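Local coordinates for phosphorylated carbohydrates phosphatase TM_1254 (Thermotoga maritima msb8, PDB 3KBB), which removes the phosphate group from a range of phosphorylated sugars, erythrose 4-phosphate and fructose 6-phosphate among them, with the help of a divalent metal ion, at residues 6-11 against 107-112; 11-16 against 119-124; 134-139 against 146-151; 102-107 against 151-156. All blocks are in the same frame, centred on the assembly; numbering follows the deposited sequence. Where two conformers were deposited one is given.

In the fold
Interaction 1 lies close to the centre of the chain and holds the probable nucleophile, Asp-7, with a sulfate between its two segments. Interaction 2 continues from it, centres about 9 Å apart: the segments share Val-11, and Asp-9 OD1 lies 2.7 Å from Thr-15 OG1, a probable hydrogen bond. Interaction 4 lies at the far end of the neighbouring strand, 102-106, about 14 Å from interaction 1 between centres, and they share Thr-107; Phe-6 N meets Ala-104 O at 2.9 Å where the two strands pair. Interactions 3 and 4 both use helix 144-153, about 10 Å apart between centres. Interaction 3 also touches interaction 1, with Gln-111 N 2.9 Å from Asp-134 OD1.

Interaction 1: residues 6-11 against 107-112; sequences FDMDGV and TSTPQR. With SO4 (sulfate ion), chain D.
Asp-7 and Thr-107 mark the closest approach of the two backbones, their CA atoms 5.5 Å apart near the C-terminal edge of the sheet. Beyond it the chains diverge round a sulfate, which bridges them; no hydrogen bond runs directly from segment to segment. Its O1 accepts from Asp-9 N and, at 2.7 Å, from Thr-107 OG1. Its O4 takes Ser-108 N in a nearly straight bond (173°). Thr-107 OG1, set anti to its own backbone N (chi1 178°), also accepts from Thr-109 N at 3.0 Å, an ST turn that fixes the hydroxyl. The selenomethionine Met-8 bends at its end and lays CE 3.6 Å from both Thr-107 OG1 and Thr-109 OG1. Asp-7 OD1 faces the sulfate and is paired with Lys-140, which also bonds the anion. With an alanine in place of Asp-7, Lys-140 would probably be left without its carboxylate mate and a gap would open beside the sulfate. An Asp-X-Asp loop, with Asp-7 the probable nucleophile, facing a threonine at the end of the next strand is the pattern of the HAD phosphate site, and the sulfate, probably from the crystallisation liquor, is likely to mark where a substrate phosphate sits.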
loop_
_atom_site.group_PDB
_atom_site.type_symbol
_atom_site.label_atom_id
_atom_site.label_comp_id
_atom_site.label_asym_id
_atom_site.label_seq_id
_atom_site.Cartn_x
_atom_site.Cartn_y
_atom_site.Cartn_z
ATOM N N PHE A 6 1.226 -4.393 9.245
ATOM C CA PHE A 6 1.617 -4.311 7.850
ATOM C C PHE A 6 0.943 -3.136 7.183
ATOM O O PHE A 6 -0.279 -2.965 7.296
ATOM C CB PHE A 6 1.181 -5.560 7.093
ATOM C CG PHE A 6 2.015 -6.779 7.390
ATOM C CD1 PHE A 6 3.022 -7.184 6.499
ATOM C CD2 PHE A 6 1.808 -7.515 8.569
ATOM C CE1 PHE A 6 3.808 -8.343 6.772
ATOM C CE2 PHE A 6 2.587 -8.653 8.836
ATOM C CZ PHE A 6 3.598 -9.037 7.938
ATOM N N ASP A 7 1.690 -2.372 6.401
ATOM C CA ASP A 7 1.060 -1.552 5.362
ATOM C C ASP A 7 0.501 -2.473 4.271
ATOM O O ASP A 7 0.938 -3.632 4.145
ATOM C CB ASP A 7 2.096 -0.594 4.771
ATOM C CG ASP A 7 1.468 0.458 3.876
ATOM O OD1 ASP A 7 0.301 0.825 4.110
ATOM O OD2 ASP A 7 2.142 0.861 2.923
HETATM N N MSE A 8 -0.486 -2.000 3.509
HETATM C CA MSE A 8 -1.124 -2.864 2.501
HETATM C C MSE A 8 -0.415 -2.755 1.162
HETATM O O MSE A 8 0.299 -3.685 0.746
HETATM C CB MSE A 8 -2.631 -2.548 2.396
HETATM C CG MSE A 8 -3.270 -3.476 1.456
HETATM SE SE MSE A 8 -5.182 -3.112 1.228
HETATM C CE MSE A 8 -5.099 -1.411 0.328
ATOM N N ASP A 9 -0.578 -1.620 0.496
ATOM C CA ASP A 9 -0.066 -1.506 -0.844
ATOM C C ASP A 9 1.433 -1.328 -0.817
ATOM O O ASP A 9 1.960 -0.429 -0.158
ATOM C CB ASP A 9 -0.681 -0.329 -1.546
ATOM C CG ASP A 9 -0.251 -0.260 -2.980
ATOM O OD1 ASP A 9 -0.775 -1.048 -3.765
ATOM O OD2 ASP A 9 0.632 0.564 -3.310
ATOM N N GLY A 10 2.096 -2.177 -1.563
ATOM C CA GLY A 10 3.549 -2.171 -1.612
ATOM C C GLY A 10 4.180 -3.132 -0.622
ATOM O O GLY A 10 5.408 -3.251 -0.573
ATOM N N VAL A 11 3.366 -3.813 0.180
ATOM C CA VAL A 11 3.871 -4.828 1.078
ATOM C C VAL A 11 3.101 -6.101 0.824
ATOM O O VAL A 11 3.668 -7.088 0.423
ATOM C CB VAL A 11 3.760 -4.417 2.579
ATOM C CG1 VAL A 11 4.297 -5.481 3.464
ATOM C CG2 VAL A 11 4.437 -3.059 2.852
ATOM N N THR A 107 -3.521 1.146 6.299
ATOM C CA THR A 107 -3.425 1.594 4.919
ATOM C C THR A 107 -4.046 2.960 4.765
ATOM O O THR A 107 -5.044 3.252 5.425
ATOM C CB THR A 107 -4.098 0.616 3.939
ATOM O OG1 THR A 107 -4.001 1.128 2.604
ATOM C CG2 THR A 107 -5.598 0.385 4.303
ATOM N N SER A 108 -3.477 3.787 3.881
ATOM C CA SER A 108 -4.074 5.071 3.554
ATOM C C SER A 108 -5.321 4.908 2.669
ATOM O O SER A 108 -6.089 5.859 2.477
ATOM C CB SER A 108 -3.043 5.946 2.806
ATOM O OG SER A 108 -1.883 6.114 3.613
ATOM N N THR A 109 -5.470 3.735 2.060
ATOM C CA THR A 109 -6.583 3.456 1.149
ATOM C C THR A 109 -7.878 3.402 1.958
ATOM O O THR A 109 -7.885 2.794 3.025
ATOM C CB THR A 109 -6.397 2.081 0.486
ATOM O OG1 THR A 109 -5.194 2.093 -0.301
ATOM C CG2 THR A 109 -7.570 1.767 -0.419
ATOM N N PRO A 110 -8.946 4.075 1.475
ATOM C CA PRO A 110 -10.255 3.983 2.184
ATOM C C PRO A 110 -10.736 2.571 2.379
ATOM O O PRO A 110 -10.506 1.684 1.556
ATOM C CB PRO A 110 -11.225 4.740 1.258
ATOM C CG PRO A 110 -10.344 5.770 0.593
ATOM C CD PRO A 110 -9.037 4.981 0.317
ATOM N N GLN A 111 -11.494 2.393 3.468
ATOM C CA GLN A 111 -11.953 1.081 3.856
ATOM C C GLN A 111 -12.589 0.230 2.761
ATOM O O GLN A 111 -12.206 -0.948 2.554
ATOM C CB GLN A 111 -12.888 1.170 5.069
ATOM C CG GLN A 111 -13.263 -0.259 5.483
ATOM C CD GLN A 111 -14.174 -0.303 6.724
ATOM O OE1 GLN A 111 -14.418 -1.389 7.264
ATOM N NE2 GLN A 111 -14.643 0.861 7.177
ATOM N N ARG A 112 -13.619 0.769 2.100
ATOM C CA ARG A 112 -14.384 -0.084 1.184
ATOM C C ARG A 112 -13.517 -0.583 0.019
ATOM O O ARG A 112 -13.465 -1.787 -0.298
ATOM C CB ARG A 112 -15.633 0.656 0.673
ATOM C CG ARG A 112 -16.533 -0.210 -0.109
ATOM C CD ARG A 112 -17.918 0.359 -0.053
ATOM N NE ARG A 112 -17.987 1.665 -0.698
ATOM C CZ ARG A 112 -18.124 1.833 -2.009
ATOM N NH1 ARG A 112 -18.186 0.769 -2.807
ATOM N NH2 ARG A 112 -18.201 3.060 -2.523
HETATM S S SO4 D . -1.264 2.284 1.570
HETATM O O1 SO4 D . -1.458 0.843 1.795
HETATM O O2 SO4 D . -0.175 2.504 0.623
HETATM O O3 SO4 D . -2.450 2.854 0.891
HETATM O O4 SO4 D . -0.937 3.061 2.814
#

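Interaction 2: residues 11-16 against 119-124; sequences VLMDTE and RRLDLE
Met-13 and Leu-121 make the tight part of this contact. Leu-121 pushes one methyl, CD1, against the near end of the selenomethionine, 3.6 Å from Met-13 CG and 3.8 Å from Met-13 CB. The torsion of Met-13 (chi1 72°) puts CG between its backbone N and carbonyl carbon; further bends then turn the chain off, so its root and not its end meets the leucine. These distances and the turn of the chain belong to one of two modelled conformers, and the far end is less certain. Beside this pair the fit is slacker: Leu-123 CD1 reaches Leu-12 CB at 4.0 Å, a single methyl against a methylene. Leu-12 has further cover from Leu-118 and Phe-127, and the whole contact is apolar, with no hydrogen bond across it.

On the far side of the turn, toward solvent, stand the charged side chains of the helix end, Arg-119 and Arg-120 among them. The helix finishes in a Schellman motif: Asp-122, with positive phi, gives its N to Arg-119 O at 3.0 Å, and Arg-90 picks up the carbonyls of Leu-121 and Asp-122. The leucines on both sides of that turn thus pin the end of helix 111-120 to the loop that follows the probable nucleophile's strand and leads, as in related HAD phosphatases, from the Rossmann-like core into the helical cap.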
loop_
_atom_site.group_PDB
_atom_site.type_symbol
_atom_site.label_atom_id
_atom_site.label_comp_id
_atom_site.label_asym_id
_atom_site.label_seq_id
_atom_site.Cartn_x
_atom_site.Cartn_y
_atom_site.Cartn_z
ATOM N N VAL A 11 3.366 -3.813 0.180
ATOM C CA VAL A 11 3.871 -4.828 1.078
ATOM C C VAL A 11 3.101 -6.101 0.824
ATOM O O VAL A 11 3.668 -7.088 0.423
ATOM C CB VAL A 11 3.760 -4.417 2.579
ATOM C CG1 VAL A 11 4.297 -5.481 3.464
ATOM C CG2 VAL A 11 4.437 -3.059 2.852
ATOM N N LEU A 12 1.776 -6.075 1.010
ATOM C CA LEU A 12 1.013 -7.306 0.770
ATOM C C LEU A 12 0.798 -7.614 -0.728
ATOM O O LEU A 12 0.757 -8.785 -1.142
ATOM C CB LEU A 12 -0.331 -7.214 1.498
ATOM C CG LEU A 12 -0.314 -6.981 3.008
ATOM C CD1 LEU A 12 -1.798 -7.068 3.479
ATOM C CD2 LEU A 12 0.515 -7.994 3.721
HETATM N N MSE A 13 0.663 -6.544 -1.512
HETATM C CA MSE A 13 0.567 -6.636 -2.952
HETATM C C MSE A 13 0.870 -5.244 -3.496
HETATM O O MSE A 13 0.887 -4.266 -2.744
HETATM C CB MSE A 13 -0.807 -7.158 -3.388
HETATM C CG MSE A 13 -1.970 -6.212 -3.216
HETATM SE SE MSE A 13 -2.453 -5.649 -1.391
HETATM C CE MSE A 13 -2.490 -3.835 -2.029
ATOM N N ASP A 14 1.206 -5.183 -4.780
ATOM C CA ASP A 14 1.679 -3.924 -5.376
ATOM C C ASP A 14 0.770 -3.454 -6.529
ATOM O O ASP A 14 0.735 -4.078 -7.595
ATOM C CB ASP A 14 3.100 -4.085 -5.944
ATOM C CG ASP A 14 4.107 -4.581 -4.927
ATOM O OD1 ASP A 14 3.925 -4.369 -3.714
ATOM O OD2 ASP A 14 5.111 -5.168 -5.375
ATOM N N THR A 15 0.063 -2.357 -6.329
ATOM C CA THR A 15 -0.817 -1.854 -7.404
ATOM C C THR A 15 -0.091 -0.925 -8.357
ATOM O O THR A 15 -0.490 -0.809 -9.542
ATOM C CB THR A 15 -2.049 -1.114 -6.873
ATOM O OG1 THR A 15 -1.633 0.017 -6.076
ATOM C CG2 THR A 15 -2.946 -2.077 -6.058
ATOM N N GLU A 16 0.939 -0.245 -7.830
ATOM C CA GLU A 16 1.636 0.803 -8.609
ATOM C C GLU A 16 2.042 0.291 -9.992
ATOM O O GLU A 16 1.817 0.996 -10.968
ATOM C CB GLU A 16 2.823 1.418 -7.857
ATOM C CG GLU A 16 3.440 2.688 -8.542
ATOM C CD GLU A 16 4.560 2.387 -9.545
ATOM O OE1 GLU A 16 5.072 1.243 -9.584
ATOM O OE2 GLU A 16 4.934 3.317 -10.299
ATOM N N ARG A 119 -10.082 -8.923 -0.062
ATOM C CA ARG A 119 -11.015 -10.055 -0.214
ATOM C C ARG A 119 -10.716 -10.870 -1.469
ATOM O O ARG A 119 -10.695 -12.109 -1.415
ATOM C CB ARG A 119 -12.474 -9.595 -0.188
ATOM C CG ARG A 119 -13.475 -10.756 0.071
ATOM C CD ARG A 119 -14.915 -10.227 0.285
ATOM N NE ARG A 119 -15.829 -11.226 0.863
ATOM C CZ ARG A 119 -15.908 -11.521 2.166
ATOM N NH1 ARG A 119 -15.117 -10.910 3.040
ATOM N NH2 ARG A 119 -16.766 -12.439 2.596
ATOM N N ARG A 120 -10.468 -10.190 -2.583
ATOM C CA ARG A 120 -10.133 -10.843 -3.846
ATOM C C ARG A 120 -8.889 -11.699 -3.666
ATOM O O ARG A 120 -8.780 -12.759 -4.277
ATOM C CB ARG A 120 -9.867 -9.788 -4.918
ATOM C CG ARG A 120 -10.128 -10.201 -6.360
ATOM C CD ARG A 120 -10.022 -8.975 -7.308
ATOM N NE ARG A 120 -11.189 -8.074 -7.362
ATOM C CZ ARG A 120 -11.129 -6.744 -7.213
ATOM N NH1 ARG A 120 -9.967 -6.138 -6.971
ATOM N NH2 ARG A 120 -12.233 -6.005 -7.300
ATOM N N LEU A 121 -7.958 -11.250 -2.816
ATOM C CA LEU A 121 -6.690 -11.966 -2.637
ATOM C C LEU A 121 -6.740 -12.930 -1.463
ATOM O O LEU A 121 -5.761 -13.599 -1.184
ATOM C CB LEU A 121 -5.514 -10.985 -2.491
ATOM C CG LEU A 121 -5.215 -10.096 -3.704
ATOM C CD1 LEU A 121 -4.053 -9.178 -3.370
ATOM C CD2 LEU A 121 -4.915 -10.923 -4.944
ATOM N N ASP A 122 -7.890 -13.006 -0.799
ATOM C CA ASP A 122 -8.061 -13.844 0.391
ATOM C C ASP A 122 -6.988 -13.596 1.474
ATOM O O ASP A 122 -6.426 -14.535 2.031
ATOM C CB ASP A 122 -8.117 -15.342 0.008
ATOM C CG ASP A 122 -8.567 -16.211 1.148
ATOM O OD1 ASP A 122 -9.394 -15.755 1.965
ATOM O OD2 ASP A 122 -8.067 -17.355 1.271
ATOM N N LEU A 123 -6.693 -12.319 1.737
ATOM C CA LEU A 123 -5.708 -11.926 2.774
ATOM C C LEU A 123 -6.414 -11.274 3.947
ATOM O O LEU A 123 -5.827 -11.067 4.998
ATOM C CB LEU A 123 -4.653 -10.965 2.195
ATOM C CG LEU A 123 -3.717 -11.433 1.075
ATOM C CD1 LEU A 123 -2.820 -10.259 0.564
ATOM C CD2 LEU A 123 -2.872 -12.578 1.544
ATOM N N GLU A 124 -7.713 -10.998 3.782
ATOM C CA GLU A 124 -8.467 -10.319 4.813
ATOM C C GLU A 124 -8.630 -11.157 6.087
ATOM O O GLU A 124 -8.611 -10.647 7.192
ATOM C CB GLU A 124 -9.818 -9.968 4.228
ATOM C CG GLU A 124 -10.467 -8.780 4.812
ATOM C CD GLU A 124 -11.802 -8.608 4.184
ATOM O OE1 GLU A 124 -11.832 -8.169 3.012
ATOM O OE2 GLU A 124 -12.806 -8.969 4.848
#

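Interaction 3: residues 134-139 against 146-151; sequences DQVKNG and YLLVLE
Leu-148 reaches out from helix 144-153 and meets the loop 134-139 with one methyl, CD2. Its CG stands anti to the backbone N (chi1 -174°), which swings the branch off the helix and across the chain between Gln-135 and Val-136. CD2 ends 3.6 Å from Gln-135 O and 4.0 Å from Val-136 CG1, with Gln-135 CB a little further off at 4.3 Å. The side chains of Val-136 and Leu-148 meet at a slant, one methyl from each. In Val-136 the touching methyl, CG1, is anti to the carbonyl carbon (chi1 -64°); CG2, between the backbone N and the carbonyl carbon, takes no part. The CA atoms of Val-136 and Leu-148 are 8.1 Å apart, and the side chains span that distance.

The loop joins strand 129-131 to helix 144-153, a beta-alpha connection of the Rossmann-like HAD core, and the helix packs over the sheet. Leu-148 itself also touches Val-131 of that strand.

Gln-135 turns its aliphatic root toward the helix, while its amide is used elsewhere: OE1 accepts from Arg-152 NH1 and from Phe-132 N. Glu-144, in the first turn of the helix, serves the loop twice: Val-136 rests on it and on Ile-145, and its carboxylate oxygens bond Lys-137 N and Asn-138 N, one each.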
loop_
_atom_site.group_PDB
_atom_site.type_symbol
_atom_site.label_atom_id
_atom_site.label_comp_id
_atom_site.label_asym_id
_atom_site.label_seq_id
_atom_site.Cartn_x
_atom_site.Cartn_y
_atom_site.Cartn_z
ATOM N N ASP A 134 -9.623 6.519 5.570
ATOM C CA ASP A 134 -10.814 7.323 5.862
ATOM C C ASP A 134 -11.267 7.231 7.300
ATOM O O ASP A 134 -12.371 7.677 7.632
ATOM C CB ASP A 134 -11.988 6.986 4.899
ATOM C CG ASP A 134 -12.374 5.478 4.866
ATOM O OD1 ASP A 134 -11.645 4.567 5.333
ATOM O OD2 ASP A 134 -13.482 5.208 4.318
ATOM N N GLN A 135 -10.437 6.611 8.146
ATOM C CA GLN A 135 -10.727 6.479 9.579
ATOM C C GLN A 135 -9.904 7.409 10.475
ATOM O O GLN A 135 -10.027 7.354 11.699
ATOM C CB GLN A 135 -10.542 5.017 9.990
ATOM C CG GLN A 135 -11.542 4.108 9.305
ATOM C CD GLN A 135 -11.426 2.664 9.755
ATOM O OE1 GLN A 135 -10.345 2.193 10.118
ATOM N NE2 GLN A 135 -12.543 1.953 9.729
ATOM N N VAL A 136 -9.063 8.239 9.865
ATOM C CA VAL A 136 -8.303 9.259 10.582
ATOM C C VAL A 136 -8.528 10.643 9.978
ATOM O O VAL A 136 -8.854 10.738 8.790
ATOM C CB VAL A 136 -6.779 8.947 10.536
ATOM C CG1 VAL A 136 -6.520 7.630 11.293
ATOM C CG2 VAL A 136 -6.306 8.838 9.102
ATOM N N LYS A 137 -8.306 11.675 10.790
ATOM C CA LYS A 137 -8.430 13.065 10.323
ATOM C C LYS A 137 -7.287 13.437 9.374
ATOM O O LYS A 137 -7.513 13.986 8.277
ATOM C CB LYS A 137 -8.492 14.010 11.518
ATOM C CG LYS A 137 -8.620 15.496 11.087
ATOM C CD LYS A 137 -8.872 16.398 12.265
ATOM C CE LYS A 137 -8.927 17.837 11.811
ATOM N NZ LYS A 137 -8.807 18.723 12.993
ATOM N N ASN A 138 -6.059 13.142 9.803
ATOM C CA ASN A 138 -4.835 13.489 9.066
ATOM C C ASN A 138 -4.071 12.223 8.731
ATOM O O ASN A 138 -3.849 11.402 9.634
ATOM C CB ASN A 138 -3.975 14.386 9.941
ATOM C CG ASN A 138 -4.651 15.714 10.252
ATOM O OD1 ASN A 138 -4.784 16.094 11.410
ATOM N ND2 ASN A 138 -5.107 16.398 9.219
ATOM N N GLY A 139 -3.715 12.039 7.453
ATOM C CA GLY A 139 -3.059 10.781 7.040
ATOM C C GLY A 139 -1.538 10.882 7.169
ATOM O O GLY A 139 -1.013 11.861 7.678
ATOM N N TYR A 146 -1.162 5.184 12.876
ATOM C CA TYR A 146 -0.495 4.172 13.726
ATOM C C TYR A 146 -0.948 4.244 15.173
ATOM O O TYR A 146 -1.032 3.214 15.819
ATOM C CB TYR A 146 1.035 4.272 13.597
ATOM C CG TYR A 146 1.428 3.580 12.305
ATOM C CD1 TYR A 146 1.456 2.167 12.216
ATOM C CD2 TYR A 146 1.739 4.315 11.162
ATOM C CE1 TYR A 146 1.775 1.528 11.027
ATOM C CE2 TYR A 146 2.062 3.689 9.952
ATOM C CZ TYR A 146 2.071 2.279 9.899
ATOM O OH TYR A 146 2.377 1.617 8.730
ATOM N N LEU A 147 -1.208 5.447 15.687
ATOM C CA LEU A 147 -1.784 5.601 17.055
ATOM C C LEU A 147 -3.126 4.860 17.155
ATOM O O LEU A 147 -3.403 4.182 18.166
ATOM C CB LEU A 147 -1.898 7.108 17.405
ATOM C CG LEU A 147 -0.547 7.797 17.593
ATOM C CD1 LEU A 147 -0.761 9.353 17.567
ATOM C CD2 LEU A 147 0.196 7.348 18.871
ATOM N N LEU A 148 -3.961 4.945 16.110
ATOM C CA LEU A 148 -5.255 4.246 16.111
ATOM C C LEU A 148 -5.057 2.717 16.028
ATOM O O LEU A 148 -5.765 1.952 16.709
ATOM C CB LEU A 148 -6.127 4.737 14.947
ATOM C CG LEU A 148 -7.583 4.215 14.859
ATOM C CD1 LEU A 148 -8.322 4.373 16.191
ATOM C CD2 LEU A 148 -8.318 4.897 13.672
ATOM N N VAL A 149 -4.092 2.268 15.214
ATOM C CA VAL A 149 -3.759 0.826 15.173
ATOM C C VAL A 149 -3.349 0.338 16.568
ATOM O O VAL A 149 -3.835 -0.734 17.005
ATOM C CB VAL A 149 -2.624 0.491 14.148
ATOM C CG1 VAL A 149 -2.234 -1.025 14.238
ATOM C CG2 VAL A 149 -3.111 0.788 12.725
ATOM N N LEU A 150 -2.465 1.097 17.243
ATOM C CA LEU A 150 -2.001 0.764 18.601
ATOM C C LEU A 150 -3.174 0.725 19.580
ATOM O O LEU A 150 -3.263 -0.166 20.411
ATOM C CB LEU A 150 -0.923 1.714 19.087
ATOM C CG LEU A 150 0.395 1.688 18.292
ATOM C CD1 LEU A 150 1.299 2.822 18.734
ATOM C CD2 LEU A 150 1.014 0.303 18.591
ATOM N N GLU A 151 -4.077 1.695 19.430
ATOM C CA GLU A 151 -5.280 1.775 20.272
ATOM C C GLU A 151 -6.160 0.573 20.127
ATOM O O GLU A 151 -6.578 -0.012 21.138
ATOM C CB GLU A 151 -6.061 3.042 19.975
ATOM C CG GLU A 151 -7.276 3.217 20.931
ATOM C CD GLU A 151 -7.827 4.605 20.877
ATOM O OE1 GLU A 151 -8.060 5.090 19.750
ATOM O OE2 GLU A 151 -8.006 5.206 21.964
#

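Interaction 4: residues 102-107 against 151-156; sequences KLALAT and ERLNVV. With SO4 (sulfate ion), chain D.
Lys-102 starts with CG anti to its carbonyl carbon (chi1 -77°) and is extended from there on, a straight arm that carries NZ to the end of helix 144-153. There NZ gives a hydrogen bond to Leu-153 O at 2.7 Å. It comes in from one side of the carbonyl, with a C=O...N angle of 140° and a tilt of 30° from the carbonyl plane. The lysine and leucine chains run alongside one another in opposing directions, and Leu-153 CD2 lies 3.8 Å from Lys-102 CB. The same methyl is 4.0 Å from Ala-104 CB, two residues along on the same face of the strand. Leu-153 also touches Ala-3 and Val-129, so it plugs the helix end against three neighbouring strands of the parallel sheet.

Two waters widen the ammonium's grip. Each accepts from NZ at 2.8 Å; water 1 donates a hydrogen bond to Asn-154 O, water 2 to Arg-152 O. One lysine thus serves three successive carbonyls, one directly and two through water, where the helix stops and Asn-154 takes positive phi. A positive charge beside carbonyls at a helix C-terminus is likely to be favourable electrostatically, and those carbonyls in turn would tend to keep the lysine protonated.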
loop_
_atom_site.group_PDB
_atom_site.type_symbol
_atom_site.label_atom_id
_atom_site.label_comp_id
_atom_site.label_asym_id
_atom_site.label_seq_id
_atom_site.Cartn_x
_atom_site.Cartn_y
_atom_site.Cartn_z
ATOM N N LYS A 102 -0.897 -10.785 17.679
ATOM C CA LYS A 102 -1.951 -10.061 16.944
ATOM C C LYS A 102 -1.390 -9.514 15.649
ATOM O O LYS A 102 -0.186 -9.159 15.592
ATOM C CB LYS A 102 -2.418 -8.880 17.773
ATOM C CG LYS A 102 -3.352 -9.291 18.920
ATOM C CD LYS A 102 -3.731 -8.073 19.732
ATOM C CE LYS A 102 -4.551 -8.463 20.945
ATOM N NZ LYS A 102 -5.231 -7.251 21.457
ATOM N N LEU A 103 -2.245 -9.433 14.629
ATOM C CA LEU A 103 -1.824 -9.037 13.286
ATOM C C LEU A 103 -2.692 -7.865 12.897
ATOM O O LEU A 103 -3.925 -7.947 13.044
ATOM C CB LEU A 103 -2.054 -10.181 12.308
ATOM C CG LEU A 103 -1.446 -10.319 10.912
ATOM C CD1 LEU A 103 0.044 -9.918 10.885
ATOM C CD2 LEU A 103 -1.603 -11.786 10.369
ATOM N N ALA A 104 -2.067 -6.788 12.429
ATOM C CA ALA A 104 -2.848 -5.618 12.055
ATOM C C ALA A 104 -2.436 -5.128 10.666
ATOM O O ALA A 104 -1.287 -5.324 10.241
ATOM C CB ALA A 104 -2.680 -4.494 13.045
ATOM N N LEU A 105 -3.376 -4.440 10.020
ATOM C CA LEU A 105 -3.177 -3.807 8.723
ATOM C C LEU A 105 -3.374 -2.304 8.917
ATOM O O LEU A 105 -4.300 -1.881 9.626
ATOM C CB LEU A 105 -4.264 -4.289 7.763
ATOM C CG LEU A 105 -4.000 -3.599 6.436
ATOM C CD1 LEU A 105 -2.978 -4.364 5.609
ATOM C CD2 LEU A 105 -5.281 -3.315 5.668
ATOM N N ALA A 106 -2.510 -1.481 8.319
ATOM C CA ALA A 106 -2.735 -0.040 8.292
ATOM C C ALA A 106 -2.567 0.389 6.823
ATOM O O ALA A 106 -1.592 -0.000 6.153
ATOM C CB ALA A 106 -1.791 0.715 9.223
ATOM N N THR A 107 -3.521 1.146 6.299
ATOM C CA THR A 107 -3.425 1.594 4.919
ATOM C C THR A 107 -4.046 2.960 4.765
ATOM O O THR A 107 -5.044 3.252 5.425
ATOM C CB THR A 107 -4.098 0.616 3.939
ATOM O OG1 THR A 107 -4.001 1.128 2.604
ATOM C CG2 THR A 107 -5.598 0.385 4.303
ATOM N N GLU A 151 -4.077 1.695 19.430
ATOM C CA GLU A 151 -5.280 1.775 20.272
ATOM C C GLU A 151 -6.160 0.573 20.127
ATOM O O GLU A 151 -6.578 -0.012 21.138
ATOM C CB GLU A 151 -6.061 3.042 19.975
ATOM C CG GLU A 151 -7.276 3.217 20.931
ATOM C CD GLU A 151 -7.827 4.605 20.877
ATOM O OE1 GLU A 151 -8.060 5.090 19.750
ATOM O OE2 GLU A 151 -8.006 5.206 21.964
ATOM N N ARG A 152 -6.485 0.217 18.883
ATOM C CA ARG A 152 -7.353 -0.887 18.600
ATOM C C ARG A 152 -6.708 -2.234 18.990
ATOM O O ARG A 152 -7.402 -3.156 19.401
ATOM C CB ARG A 152 -7.772 -0.907 17.132
ATOM C CG ARG A 152 -8.737 0.274 16.741
ATOM C CD ARG A 152 -9.338 0.099 15.313
ATOM N NE ARG A 152 -10.126 1.289 14.949
ATOM C CZ ARG A 152 -10.532 1.650 13.717
ATOM N NH1 ARG A 152 -10.293 0.915 12.632
ATOM N NH2 ARG A 152 -11.244 2.763 13.589
ATOM N N LEU A 153 -5.383 -2.342 18.862
ATOM C CA LEU A 153 -4.675 -3.558 19.292
ATOM C C LEU A 153 -4.520 -3.652 20.831
ATOM O O LEU A 153 -4.293 -4.751 21.382
ATOM C CB LEU A 153 -3.255 -3.520 18.714
ATOM C CG LEU A 153 -3.035 -3.782 17.234
ATOM C CD1 LEU A 153 -1.610 -3.365 16.903
ATOM C CD2 LEU A 153 -3.218 -5.293 16.963
ATOM N N ASN A 154 -4.619 -2.501 21.481
ATOM C CA ASN A 154 -4.291 -2.335 22.889
ATOM C C ASN A 154 -2.892 -2.875 23.231
ATOM O O ASN A 154 -2.710 -3.757 24.116
ATOM C CB ASN A 154 -5.389 -2.996 23.740
ATOM C CG ASN A 154 -5.239 -2.720 25.197
ATOM O OD1 ASN A 154 -4.736 -1.679 25.610
ATOM N ND2 ASN A 154 -5.696 -3.669 26.007
ATOM N N VAL A 155 -1.901 -2.380 22.487
ATOM C CA VAL A 155 -0.492 -2.753 22.692
ATOM C C VAL A 155 0.403 -1.510 22.698
ATOM O O VAL A 155 0.076 -0.473 22.097
ATOM C CB VAL A 155 0.025 -3.818 21.642
ATOM C CG1 VAL A 155 -0.900 -5.005 21.548
ATOM C CG2 VAL A 155 0.153 -3.181 20.266
ATOM N N VAL A 156 1.535 -1.609 23.387
ATOM C CA VAL A 156 2.505 -0.507 23.489
ATOM C C VAL A 156 3.408 -0.515 22.245
ATOM O O VAL A 156 3.660 -1.575 21.711
ATOM C CB VAL A 156 3.360 -0.667 24.774
ATOM C CG1 VAL A 156 2.412 -0.744 26.002
ATOM C CG2 VAL A 156 4.159 -1.906 24.722
HETATM S S SO4 D . -1.264 2.284 1.570
HETATM O O1 SO4 D . -1.458 0.843 1.795
HETATM O O2 SO4 D . -0.175 2.504 0.623
HETATM O O3 SO4 D . -2.450 2.854 0.891
HETATM O O4 SO4 D . -0.937 3.061 2.814
HETATM O O HOH W 1 -3.384 -6.623 23.419
HETATM O O HOH W 2 -7.019 -6.095 19.664
#